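Local structure of dehydrogenase (Chromobacterium violaceum, 3Q2I) at residues Asn27-Leu32 against Lys53-Arg58; Ala65-Met70 against Ser92-Glu97; Gln142-Ala147 against Val264-Val269; Leu199-Gly204 against Gly325-Lys330. The protein is an NAD-dependent dehydrogenase that binds UDP-GlcNAcA and probably oxidises its sugar during biosynthesis of 2,3-diacetamido-2,3-dideoxy-D-mannuronic acid. One frame throughout, in Å; residues are numbered along the deposited sequence.

Contact 1: Asn27-Leu32 against Lys53-Arg58; sequences NHFGAL and KAAVER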
loop_
_atom_site.group_PDB
_atom_site.type_symbol
_atom_site.label_atom_id
_atom_site.label_comp_id
_atom_site.label_asym_id
_atom_site.label_seq_id
_atom_site.Cartn_x
_atom_site.Cartn_y
_atom_site.Cartn_z
ATOM N N ASN A 27 -26.762 33.551 -22.249
ATOM C CA ASN A 27 -25.530 34.273 -22.521
ATOM C C ASN A 27 -24.986 34.014 -23.928
ATOM O O ASN A 27 -24.262 34.852 -24.471
ATOM C CB ASN A 27 -24.394 33.855 -21.567
ATOM C CG ASN A 27 -24.711 34.152 -20.133
ATOM O OD1 ASN A 27 -23.988 34.889 -19.464
ATOM N ND2 ASN A 27 -25.762 33.539 -19.637
ATOM N N HIS A 28 -25.248 32.826 -24.463
ATOM C CA HIS A 28 -24.850 32.503 -25.821
ATOM C C HIS A 28 -25.765 33.247 -26.800
ATOM O O HIS A 28 -25.266 33.808 -27.793
ATOM C CB HIS A 28 -24.913 30.994 -26.083
ATOM C CG HIS A 28 -23.850 30.214 -25.351
ATOM N ND1 HIS A 28 -22.715 29.724 -25.974
ATOM C CD2 HIS A 28 -23.772 29.821 -24.053
ATOM C CE1 HIS A 28 -21.969 29.083 -25.082
ATOM N NE2 HIS A 28 -22.595 29.118 -23.915
ATOM N N PHE A 29 -27.073 33.251 -26.517
ATOM C CA PHE A 29 -27.979 34.076 -27.374
ATOM C C PHE A 29 -27.497 35.536 -27.431
ATOM O O PHE A 29 -27.348 36.128 -28.519
ATOM C CB PHE A 29 -29.442 33.998 -26.903
ATOM C CG PHE A 29 -30.052 32.603 -26.891
ATOM C CD1 PHE A 29 -29.559 31.573 -27.686
ATOM C CD2 PHE A 29 -31.109 32.314 -26.027
ATOM C CE1 PHE A 29 -30.152 30.319 -27.652
ATOM C CE2 PHE A 29 -31.713 31.065 -25.983
ATOM C CZ PHE A 29 -31.223 30.039 -26.802
ATOM N N GLY A 30 -27.258 36.149 -26.280
ATOM C CA GLY A 30 -26.752 37.516 -26.218
ATOM C C GLY A 30 -25.479 37.679 -27.025
ATOM O O GLY A 30 -25.313 38.646 -27.784
ATOM N N ALA A 31 -24.551 36.737 -26.862
ATOM C CA ALA A 31 -23.285 36.810 -27.561
ATOM C C ALA A 31 -23.480 36.785 -29.070
ATOM O O ALA A 31 -22.799 37.515 -29.797
ATOM C CB ALA A 31 -22.368 35.650 -27.122
ATOM N N LEU A 32 -24.358 35.902 -29.514
ATOM C CA LEU A 32 -24.624 35.713 -30.932
ATOM C C LEU A 32 -25.356 36.932 -31.500
ATOM O O LEU A 32 -25.037 37.380 -32.611
ATOM C CB LEU A 32 -25.429 34.446 -31.173
ATOM C CG LEU A 32 -24.540 33.191 -31.173
ATOM C CD1 LEU A 32 -25.399 31.991 -30.820
ATOM C CD2 LEU A 32 -23.873 33.032 -32.521
ATOM N N LYS A 53 -39.639 26.530 -26.816
ATOM C CA LYS A 53 -40.521 27.605 -27.273
ATOM C C LYS A 53 -39.924 28.980 -26.991
ATOM O O LYS A 53 -39.869 29.843 -27.873
ATOM C CB LYS A 53 -41.918 27.422 -26.663
ATOM C CG LYS A 53 -42.868 28.598 -26.904
ATOM C CD LYS A 53 -44.297 28.064 -26.825
ATOM C CE LYS A 53 -45.158 28.806 -25.823
ATOM N NZ LYS A 53 -45.411 30.190 -26.288
ATOM N N ALA A 54 -39.452 29.219 -25.772
ATOM C CA ALA A 54 -38.908 30.513 -25.438
ATOM C C ALA A 54 -37.714 30.850 -26.308
ATOM O O ALA A 54 -37.546 32.001 -26.706
ATOM C CB ALA A 54 -38.565 30.609 -23.928
ATOM N N ALA A 55 -36.840 29.865 -26.545
ATOM C CA ALA A 55 -35.635 30.106 -27.339
ATOM C C ALA A 55 -35.987 30.423 -28.803
ATOM O O ALA A 55 -35.405 31.346 -29.408
ATOM C CB ALA A 55 -34.687 28.881 -27.277
ATOM N N VAL A 56 -36.895 29.639 -29.364
ATOM C CA VAL A 56 -37.277 29.859 -30.770
ATOM C C VAL A 56 -37.906 31.251 -30.966
ATOM O O VAL A 56 -37.621 31.972 -31.928
ATOM C CB VAL A 56 -38.252 28.778 -31.255
ATOM C CG1 VAL A 56 -39.077 29.259 -32.482
ATOM C CG2 VAL A 56 -37.566 27.432 -31.469
ATOM N N GLU A 57 -38.739 31.659 -30.017
ATOM C CA GLU A 57 -39.367 32.961 -30.104
ATOM C C GLU A 57 -38.373 34.099 -29.896
ATOM O O GLU A 57 -38.389 35.083 -30.634
ATOM C CB GLU A 57 -40.616 32.975 -29.216
ATOM C CG GLU A 57 -41.517 31.789 -29.596
ATOM C CD GLU A 57 -42.753 31.607 -28.721
ATOM O OE1 GLU A 57 -42.653 31.838 -27.488
ATOM O OE2 GLU A 57 -43.812 31.194 -29.273
ATOM N N ARG A 58 -37.402 33.920 -29.000
ATOM C CA ARG A 58 -36.379 34.936 -28.826
ATOM C C ARG A 58 -35.428 35.074 -30.030
ATOM O O ARG A 58 -34.988 36.180 -30.346
ATOM C CB ARG A 58 -35.539 34.689 -27.565
ATOM C CG ARG A 58 -34.621 35.856 -27.229
ATOM C CD ARG A 58 -33.417 35.423 -26.405
ATOM N NE ARG A 58 -32.221 36.242 -26.604
ATOM C CZ ARG A 58 -31.417 36.614 -25.609
ATOM N NH1 ARG A 58 -30.338 37.349 -25.841
ATOM N NH2 ARG A 58 -31.726 36.286 -24.364
#
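Phe-29 and Arg-58 join two neighbouring helices of the NAD-binding Rossmann fold: 25-34, which follows the first strand, and 49-59, which follows the second. The axes of the two short segments run nearly parallel, 10° apart, but lie 11.9 Å from each other, and Phe-29 and Arg-58 span most of the gap. Phe-29 reaches across with its ring, whose CZ comes to 3.7 Å from Ala-55 CB. The Phe-29 side chain also touches Leu-18 and Leu-41 of strands 14-19 and 39-45. Arg-58 comes from helix 49-59. With CG anti to the backbone N (chi1 -170°) and the chain extended to NE, it carries its guanidinium beyond the ring to the root of Phe-29. There one face of the guanidinium covers Phe-29 CB, which is 3.5 Å from Arg-58 CZ. The planes of ring and guanidinium are 60° apart, so the two groups are not stacked. Arg-58 NE is paired with Glu-33 in a salt bridge, which ties the charged end to the first helix. Arg-58 NH1 ends 3.3 Å from Gly-30 N, two donors that cannot bond to each other.

Contact 2: Ala65-Met70 against Ser92-Glu97; sequences ASLTDM and SIECSE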
loop_
_atom_site.group_PDB
_atom_site.type_symbol
_atom_site.label_atom_id
_atom_site.label_comp_id
_atom_site.label_asym_id
_atom_site.label_seq_id
_atom_site.Cartn_x
_atom_site.Cartn_y
_atom_site.Cartn_z
ATOM N N ALA A 65 -36.835 18.861 -31.230
ATOM C CA ALA A 65 -37.124 18.164 -29.986
ATOM C C ALA A 65 -36.059 17.136 -29.585
ATOM O O ALA A 65 -36.099 16.636 -28.461
ATOM C CB ALA A 65 -38.477 17.483 -30.060
ATOM N N SER A 66 -35.192 16.755 -30.518
ATOM C CA SER A 66 -34.055 15.911 -30.177
ATOM C C SER A 66 -32.801 16.387 -30.900
ATOM O O SER A 66 -32.865 16.945 -31.995
ATOM C CB SER A 66 -34.357 14.446 -30.461
ATOM O OG SER A 66 -34.152 14.152 -31.824
ATOM N N LEU A 67 -31.631 16.127 -30.321
ATOM C CA LEU A 67 -30.377 16.457 -30.962
ATOM C C LEU A 67 -30.208 15.682 -32.264
ATOM O O LEU A 67 -29.738 16.229 -33.264
ATOM C CB LEU A 67 -29.195 16.189 -29.989
ATOM C CG LEU A 67 -27.853 16.331 -30.691
ATOM C CD1 LEU A 67 -27.580 17.729 -31.133
ATOM C CD2 LEU A 67 -26.758 15.931 -29.682
ATOM N N THR A 68 -30.572 14.410 -32.249
ATOM C CA THR A 68 -30.375 13.549 -33.401
ATOM C C THR A 68 -31.131 14.073 -34.627
ATOM O O THR A 68 -30.575 14.092 -35.723
ATOM C CB THR A 68 -30.780 12.098 -33.129
ATOM O OG1 THR A 68 -29.987 11.551 -32.052
ATOM C CG2 THR A 68 -30.502 11.261 -34.358
ATOM N N ASP A 69 -32.354 14.547 -34.408
ATOM C CA ASP A 69 -33.095 15.254 -35.464
ATOM C C ASP A 69 -32.441 16.550 -35.910
ATOM O O ASP A 69 -32.341 16.794 -37.115
ATOM C CB ASP A 69 -34.488 15.614 -34.966
ATOM C CG ASP A 69 -35.355 14.409 -34.785
ATOM O OD1 ASP A 69 -34.964 13.341 -35.300
ATOM O OD2 ASP A 69 -36.406 14.536 -34.123
ATOM N N MET A 70 -32.087 17.430 -34.976
ATOM C CA MET A 70 -31.444 18.678 -35.361
ATOM C C MET A 70 -30.217 18.394 -36.228
ATOM O O MET A 70 -29.976 19.124 -37.208
ATOM C CB MET A 70 -31.137 19.581 -34.155
ATOM C CG MET A 70 -30.345 20.837 -34.464
ATOM S SD MET A 70 -30.204 22.070 -33.163
ATOM C CE MET A 70 -28.952 21.226 -32.163
ATOM N N SER A 92 -21.222 15.642 -27.938
ATOM C CA SER A 92 -20.082 16.074 -28.755
ATOM C C SER A 92 -19.689 14.992 -29.753
ATOM O O SER A 92 -19.462 15.254 -30.951
ATOM C CB SER A 92 -18.878 16.408 -27.845
ATOM O OG SER A 92 -17.804 16.916 -28.599
ATOM N N ILE A 93 -19.529 13.763 -29.269
ATOM C CA ILE A 93 -19.130 12.654 -30.140
ATOM C C ILE A 93 -20.147 12.453 -31.289
ATOM O O ILE A 93 -19.745 12.283 -32.456
ATOM C CB ILE A 93 -18.980 11.357 -29.285
ATOM C CG1 ILE A 93 -17.784 11.452 -28.324
ATOM C CG2 ILE A 93 -18.835 10.121 -30.171
ATOM C CD1 ILE A 93 -17.773 10.300 -27.204
ATOM N N GLU A 94 -21.435 12.547 -30.979
ATOM C CA GLU A 94 -22.477 12.439 -32.027
ATOM C C GLU A 94 -22.339 13.572 -33.059
ATOM O O GLU A 94 -22.342 13.279 -34.284
ATOM C CB GLU A 94 -23.869 12.476 -31.396
ATOM C CG GLU A 94 -24.936 11.981 -32.395
ATOM C CD GLU A 94 -26.353 12.047 -31.842
ATOM O OE1 GLU A 94 -27.272 11.940 -32.683
ATOM O OE2 GLU A 94 -26.591 12.271 -30.622
ATOM N N CYS A 95 -22.177 14.814 -32.589
ATOM C CA CYS A 95 -21.883 15.966 -33.474
ATOM C C CYS A 95 -20.664 15.719 -34.352
ATOM O O CYS A 95 -20.711 15.896 -35.578
ATOM C CB CYS A 95 -21.708 17.271 -32.698
ATOM S SG CYS A 95 -23.198 17.813 -31.855
ATOM N N SER A 96 -19.549 15.307 -33.745
ATOM C CA SER A 96 -18.350 15.065 -34.517
ATOM C C SER A 96 -18.574 14.004 -35.577
ATOM O O SER A 96 -18.148 14.168 -36.740
ATOM C CB SER A 96 -17.184 14.613 -33.645
ATOM O OG SER A 96 -16.811 15.623 -32.748
ATOM N N GLU A 97 -19.215 12.907 -35.180
ATOM C CA GLU A 97 -19.439 11.805 -36.096
ATOM C C GLU A 97 -20.416 12.175 -37.231
ATOM O O GLU A 97 -20.417 11.504 -38.252
ATOM C CB GLU A 97 -19.924 10.578 -35.333
ATOM C CG GLU A 97 -18.804 10.009 -34.466
ATOM C CD GLU A 97 -19.212 8.809 -33.658
ATOM O OE1 GLU A 97 -20.411 8.446 -33.620
ATOM O OE2 GLU A 97 -18.298 8.238 -33.032
HETATM O O HOH W 1 -28.698 12.328 -29.108
#
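Thr-68 and Glu-94 meet with their side chains at about a right angle, the glutamate reaching out from helix 88-97 and the threonine standing across its end. Glu-94 is extended along its length, with CG anti to the backbone N (chi1 -164°), and so spans the gap between the helices. Thr-68 OG1 donates to Glu-94 OE1 over 2.8 Å, and OE1 accepts through its syn lone pair, on the side of the other carboxylate oxygen. The same OE1 also lies 3.5 Å from Thr-68 CB, beside it as the bond requires. A water closes the arrangement: it donates to Glu-94 OE2 at 2.6 Å and, weakly, to Thr-68 OG1. Lys-126 of a neighbouring subunit also hydrogen-bonds to this hydroxyl, which would probably polarise it as a donor to Glu-94.

Deeper in, Leu-67 and Glu-94 pass one another in opposite directions, and Leu-67 CD2 comes within 3.8 Å of Glu-94 OE2. The other leucine methyl, CD1, faces Cys-95 SG at 4.4 Å, a loose apolar touch. Ser-66 N-caps the helix that carries Leu-67 and Thr-68, its OG accepting from Asp-69 N in a nearly straight bond (166°).

Both helices belong to the Rossmann domain, and Leu-67 lies about 5 Å from the bound NADH, nearest atoms. Cys-95 rests on Val-79 and Val-102 of strands 78-81 and 101-104, Met-70 packs on strand 39-45, and the far side of helix 88-97 leans on helix 112-125.

Contact 3: Gln142-Ala147 against Val264-Val269; sequences QLLKRA and VRVGGV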
loop_
_atom_site.group_PDB
_atom_site.type_symbol
_atom_site.label_atom_id
_atom_site.label_comp_id
_atom_site.label_asym_id
_atom_site.label_seq_id
_atom_site.Cartn_x
_atom_site.Cartn_y
_atom_site.Cartn_z
ATOM N N GLN A 142 -5.787 38.300 -17.588
ATOM C CA GLN A 142 -4.824 38.646 -18.632
ATOM C C GLN A 142 -3.540 39.305 -18.171
ATOM O O GLN A 142 -2.458 38.918 -18.612
ATOM C CB GLN A 142 -5.525 39.468 -19.719
ATOM C CG GLN A 142 -6.369 38.591 -20.638
ATOM C CD GLN A 142 -5.572 37.547 -21.416
ATOM O OE1 GLN A 142 -4.606 37.892 -22.079
ATOM N NE2 GLN A 142 -5.965 36.266 -21.337
ATOM N N LEU A 143 -3.614 40.261 -17.253
ATOM C CA LEU A 143 -2.377 40.812 -16.724
ATOM C C LEU A 143 -1.513 39.777 -16.008
ATOM O O LEU A 143 -0.299 39.780 -16.152
ATOM C CB LEU A 143 -2.649 41.959 -15.734
ATOM C CG LEU A 143 -2.862 43.332 -16.381
ATOM C CD1 LEU A 143 -3.450 44.335 -15.355
ATOM C CD2 LEU A 143 -1.504 43.784 -16.842
ATOM N N LEU A 144 -2.142 38.977 -15.143
ATOM C CA LEU A 144 -1.467 37.855 -14.506
ATOM C C LEU A 144 -0.819 36.980 -15.569
ATOM O O LEU A 144 0.356 36.628 -15.449
ATOM C CB LEU A 144 -2.482 36.986 -13.736
ATOM C CG LEU A 144 -2.763 37.362 -12.285
ATOM C CD1 LEU A 144 -3.868 36.489 -11.710
ATOM C CD2 LEU A 144 -1.494 37.326 -11.443
ATOM N N LYS A 145 -1.581 36.590 -16.585
ATOM C CA LYS A 145 -0.987 35.734 -17.607
ATOM C C LYS A 145 0.234 36.391 -18.274
ATOM O O LYS A 145 1.277 35.761 -18.509
ATOM C CB LYS A 145 -2.026 35.312 -18.644
ATOM C CG LYS A 145 -1.456 34.399 -19.735
ATOM C CD LYS A 145 -1.069 32.986 -19.242
ATOM C CE LYS A 145 -0.696 32.052 -20.410
ATOM N NZ LYS A 145 -0.244 30.685 -19.997
ATOM N N ARG A 146 0.084 37.671 -18.598
ATOM C CA ARG A 146 1.202 38.415 -19.160
ATOM C C ARG A 146 2.416 38.449 -18.235
ATOM O O ARG A 146 3.562 38.241 -18.666
ATOM C CB ARG A 146 0.720 39.805 -19.595
ATOM C CG ARG A 146 -0.059 39.748 -20.890
ATOM C CD ARG A 146 -0.808 41.053 -21.211
ATOM N NE ARG A 146 0.078 42.221 -21.248
ATOM C CZ ARG A 146 -0.311 43.466 -20.982
ATOM N NH1 ARG A 146 -1.569 43.729 -20.661
ATOM N NH2 ARG A 146 0.566 44.461 -21.025
ATOM N N ALA A 147 2.181 38.678 -16.942
ATOM C CA ALA A 147 3.293 38.675 -16.007
ATOM C C ALA A 147 4.001 37.329 -16.014
ATOM O O ALA A 147 5.217 37.277 -15.972
ATOM C CB ALA A 147 2.839 39.082 -14.598
ATOM N N VAL A 264 1.932 38.711 -5.902
ATOM C CA VAL A 264 0.683 39.268 -6.384
ATOM C C VAL A 264 -0.511 38.662 -5.666
ATOM O O VAL A 264 -0.471 37.485 -5.268
ATOM C CB VAL A 264 0.554 39.025 -7.893
ATOM C CG1 VAL A 264 -0.868 39.157 -8.375
ATOM C CG2 VAL A 264 1.470 39.970 -8.634
ATOM N N ARG A 265 -1.541 39.463 -5.419
ATOM C CA ARG A 265 -2.823 38.944 -5.042
ATOM C C ARG A 265 -3.902 39.656 -5.822
ATOM O O ARG A 265 -3.961 40.897 -5.858
ATOM C CB ARG A 265 -3.058 39.107 -3.527
ATOM C CG ARG A 265 -4.429 38.535 -3.082
ATOM C CD ARG A 265 -4.736 38.925 -1.635
ATOM N NE ARG A 265 -5.417 37.873 -0.877
ATOM C CZ ARG A 265 -6.743 37.688 -0.847
ATOM N NH1 ARG A 265 -7.545 38.436 -1.599
ATOM N NH2 ARG A 265 -7.290 36.737 -0.084
ATOM N N VAL A 266 -4.746 38.864 -6.462
ATOM C CA VAL A 266 -5.957 39.351 -7.125
ATOM C C VAL A 266 -7.132 38.757 -6.391
ATOM O O VAL A 266 -7.221 37.540 -6.287
ATOM C CB VAL A 266 -6.021 38.883 -8.584
ATOM C CG1 VAL A 266 -7.257 39.475 -9.258
ATOM C CG2 VAL A 266 -4.727 39.274 -9.298
ATOM N N GLY A 267 -7.984 39.600 -5.820
ATOM C CA GLY A 267 -9.103 39.128 -5.033
ATOM C C GLY A 267 -10.430 39.791 -5.409
ATOM O O GLY A 267 -10.711 40.001 -6.601
ATOM N N GLY A 268 -11.234 40.080 -4.389
ATOM C CA GLY A 268 -12.627 40.428 -4.635
ATOM C C GLY A 268 -13.500 39.195 -4.592
ATOM O O GLY A 268 -13.021 38.140 -4.129
ATOM N N VAL A 269 -14.752 39.318 -5.010
ATOM C CA VAL A 269 -15.663 38.176 -5.021
ATOM C C VAL A 269 -15.385 37.262 -6.213
ATOM O O VAL A 269 -15.889 36.143 -6.232
ATOM C CB VAL A 269 -17.166 38.569 -5.006
ATOM C CG1 VAL A 269 -17.462 39.386 -3.783
ATOM C CG2 VAL A 269 -17.478 39.407 -6.247
#
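No flat group takes part where Leu-144 meets Val-264 and Val-266; the closest touching is between methyls of branched side chains, and aromatic rings border it. Trp-277 and Phe-279 on the neighbouring strand 273-279 pack against Val-264, as does Phe-153, and Trp-277 also touches Leu-143.

Leu-144 spreads its two methyls over the two valines. CD2 reaches Val-264 CG1 at 3.6 Å, while CD1 lies 3.8 Å from Val-266 CG2, with the branch point CG itself only a little further from that methyl, at 4.1 Å. In both pairs the side chains run past each other in opposite directions, the leucine coming down from the helix as the valines rise from the strand. A first torsion of -89°, with CG on the backbone N side, directs the leucine fork onto the strand. The two valines use different branches: CG1 of Val-264, anti to its own N, and CG2 of Val-266, anti to its carbonyl carbon.

This is helix-on-sheet packing in the C-terminal alpha/beta domain. Helix 139-149 packs on one face of the mixed sheet, in which strand 262-267 pairs antiparallel with 252-259 and 273-279. Residues two apart on the strand face the helix together, and Leu-144 extends the same apolar surface by touching Ile-255 and Ile-257 of the next strand. Arg-265, between the valines, turns to the other face of the sheet, where it forms a salt bridge with Glu-252 and packs against Arg-265 of a neighbouring subunit.

Contact 4: Leu199-Gly204 against Gly325-Lys330; sequences LDWLIG and GREGLK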
loop_
_atom_site.group_PDB
_atom_site.type_symbol
_atom_site.label_atom_id
_atom_site.label_comp_id
_atom_site.label_asym_id
_atom_site.label_seq_id
_atom_site.Cartn_x
_atom_site.Cartn_y
_atom_site.Cartn_z
ATOM N N LEU A 199 -4.764 26.813 -12.400
ATOM C CA LEU A 199 -3.619 26.083 -11.874
ATOM C C LEU A 199 -2.618 25.681 -12.950
ATOM O O LEU A 199 -1.422 25.915 -12.783
ATOM C CB LEU A 199 -4.121 24.905 -11.022
ATOM C CG LEU A 199 -5.021 25.222 -9.833
ATOM C CD1 LEU A 199 -5.553 23.976 -9.088
ATOM C CD2 LEU A 199 -4.237 26.111 -8.868
ATOM N N ASP A 200 -3.059 25.023 -14.010
ATOM C CA ASP A 200 -2.182 24.717 -15.114
ATOM C C ASP A 200 -1.968 25.951 -16.034
ATOM O O ASP A 200 -0.830 26.204 -16.439
ATOM C CB ASP A 200 -2.785 23.563 -15.943
ATOM C CG ASP A 200 -1.890 23.161 -17.107
ATOM O OD1 ASP A 200 -1.955 23.824 -18.177
ATOM O OD2 ASP A 200 -1.004 22.305 -16.956
ATOM N N TRP A 201 -3.022 26.743 -16.272
ATOM C CA TRP A 201 -2.936 27.811 -17.306
ATOM C C TRP A 201 -2.002 28.906 -16.815
ATOM O O TRP A 201 -1.154 29.362 -17.589
ATOM C CB TRP A 201 -4.325 28.392 -17.522
ATOM C CG TRP A 201 -4.309 29.556 -18.472
ATOM C CD1 TRP A 201 -3.855 29.551 -19.762
ATOM C CD2 TRP A 201 -4.865 30.864 -18.229
ATOM N NE1 TRP A 201 -4.022 30.815 -20.305
ATOM C CE2 TRP A 201 -4.639 31.629 -19.391
ATOM C CE3 TRP A 201 -5.500 31.464 -17.143
ATOM C CZ2 TRP A 201 -5.038 32.974 -19.495
ATOM C CZ3 TRP A 201 -5.905 32.787 -17.249
ATOM C CH2 TRP A 201 -5.669 33.523 -18.419
ATOM N N LEU A 202 -2.095 29.309 -15.544
ATOM C CA LEU A 202 -1.192 30.377 -15.086
ATOM C C LEU A 202 0.082 29.790 -14.552
ATOM O O LEU A 202 1.143 30.321 -14.841
ATOM C CB LEU A 202 -1.770 31.272 -14.004
ATOM C CG LEU A 202 -2.985 32.104 -14.420
ATOM C CD1 LEU A 202 -3.471 32.890 -13.217
ATOM C CD2 LEU A 202 -2.493 33.080 -15.526
ATOM N N ILE A 203 0.007 28.760 -13.698
ATOM C CA ILE A 203 1.217 28.390 -12.983
ATOM C C ILE A 203 2.085 27.348 -13.679
ATOM O O ILE A 203 3.302 27.361 -13.545
ATOM C CB ILE A 203 0.939 27.971 -11.484
ATOM C CG1 ILE A 203 -0.101 28.889 -10.854
ATOM C CG2 ILE A 203 2.201 27.626 -10.669
ATOM C CD1 ILE A 203 0.339 30.341 -10.636
ATOM N N GLY A 204 1.461 26.470 -14.459
ATOM C CA GLY A 204 2.243 25.511 -15.239
ATOM C C GLY A 204 1.904 24.053 -14.888
ATOM O O GLY A 204 0.936 23.777 -14.174
ATOM N N GLY A 325 -10.436 21.300 -27.291
ATOM C CA GLY A 325 -10.686 20.152 -26.414
ATOM C C GLY A 325 -9.430 19.696 -25.697
ATOM O O GLY A 325 -9.472 19.384 -24.479
ATOM N N ARG A 326 -8.307 19.662 -26.394
ATOM C CA ARG A 326 -7.062 19.284 -25.775
ATOM C C ARG A 326 -6.640 20.235 -24.666
ATOM O O ARG A 326 -6.101 19.841 -23.617
ATOM C CB ARG A 326 -5.968 19.249 -26.822
ATOM C CG ARG A 326 -5.616 17.882 -27.205
ATOM C CD ARG A 326 -4.396 17.865 -28.135
ATOM N NE ARG A 326 -4.445 16.485 -28.528
ATOM C CZ ARG A 326 -5.276 15.960 -29.416
ATOM N NH1 ARG A 326 -6.086 16.750 -30.157
ATOM N NH2 ARG A 326 -5.293 14.657 -29.583
ATOM N N GLU A 327 -6.890 21.524 -24.836
ATOM C CA GLU A 327 -6.630 22.502 -23.779
ATOM C C GLU A 327 -7.581 22.230 -22.607
ATOM O O GLU A 327 -7.134 22.194 -21.449
ATOM C CB GLU A 327 -6.801 23.945 -24.291
ATOM C CG GLU A 327 -6.544 24.991 -23.189
ATOM C CD GLU A 327 -5.077 25.099 -22.765
ATOM O OE1 GLU A 327 -4.793 25.758 -21.728
ATOM O OE2 GLU A 327 -4.193 24.542 -23.465
ATOM N N GLY A 328 -8.845 21.912 -22.898
ATOM C CA GLY A 328 -9.838 21.609 -21.863
ATOM C C GLY A 328 -9.408 20.378 -21.044
ATOM O O GLY A 328 -9.721 20.309 -19.867
ATOM N N LEU A 329 -8.705 19.437 -21.650
ATOM C CA LEU A 329 -8.326 18.226 -20.905
ATOM C C LEU A 329 -7.366 18.584 -19.786
ATOM O O LEU A 329 -7.240 17.753 -18.837
ATOM C CB LEU A 329 -7.631 17.257 -21.852
ATOM C CG LEU A 329 -8.511 16.538 -22.878
ATOM C CD1 LEU A 329 -7.605 15.694 -23.786
ATOM C CD2 LEU A 329 -9.582 15.681 -22.229
ATOM N N LYS A 330 -6.608 19.679 -19.910
ATOM C CA LYS A 330 -5.619 19.991 -18.852
ATOM C C LYS A 330 -6.324 20.220 -17.527
ATOM O O LYS A 330 -5.902 19.644 -16.494
ATOM C CB LYS A 330 -4.704 21.172 -19.195
ATOM C CG LYS A 330 -3.943 20.902 -20.480
ATOM C CD LYS A 330 -3.156 22.142 -20.843
ATOM C CE LYS A 330 -2.436 21.998 -22.151
ATOM N NZ LYS A 330 -1.732 23.295 -22.449
HETATM O O HOH W 2 -3.982 25.298 -18.956
HETATM O O HOH W 3 -0.280 24.030 -20.261
#
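Lys-330 runs across Asp-200 at about a right angle, linking the first turns of the long helix 325-344 to the end of helix 193-203 in the C-terminal alpha/beta domain. Its CB starts 4.0 Å from Asp-200 CG, close to the carboxylate carbon. Further out, the extended chain brings CD to 3.4 Å from Asp-200 OD1, so a methylene, and not the charged end, makes the closest direct approach. The ammonium overshoots: NZ stands 4.3 Å from Asp-200 OD1, too far for a salt bridge although the charges should still attract. Instead, the chain carries NZ to the carboxylate of Glu-327, about one turn earlier on the same helix, and Lys-330 NZ donates to Glu-327 OE2 at 2.9 Å, a salt bridge that meets the carboxylate on its syn side, 28° out of plane. A water completes the link to the other helix, accepting from NZ and donating to Asp-200 OD1, each over 2.7 Å.

Asp-200 presents its carboxylate with CG anti to the backbone N (chi1 -178°), at the edge of a helix that widens into a pi-type turn over 199-203 and ends at Gly-204, whose phi is positive. Trp-201, next along, brings CD1 towards Glu-327 OE1 obliquely and at long range. Arg-136 ties these two together, forming a salt bridge with Glu-327 OE1 and a cation-pi contact with the Trp-201 ring. Asp-200 OD1 and Glu-327 OE1 are only 4.9 Å apart, and the nearby Lys-330 and Arg-136 probably offset the like charges. Between them lies a second water, 2.6 Å from Asp-200 OD1 and 2.9 Å from Glu-327 OE1.

In the fold
Contacts 1 and 2 belong to the NAD-binding Rossmann domain, each joining two helices beside the same parallel sheet; both are partly buried, with apolar packing inward and charged or polar groups outward. Contacts 3 and 4 lie in the C-terminal alpha/beta domain. Contact 3 is buried and wholly apolar, helix against sheet, whereas contact 4 lies at the surface and works through waters and charges. These two touch: helix 139-149 of contact 3 packs on helix 193-203 of contact 4, Leu-144 against Leu-202, and Lys-145 NZ probably hydrogen-bonds to Trp-201 O. Contacts 2 and 3 lie furthest apart, their centres about 39 Å from each other.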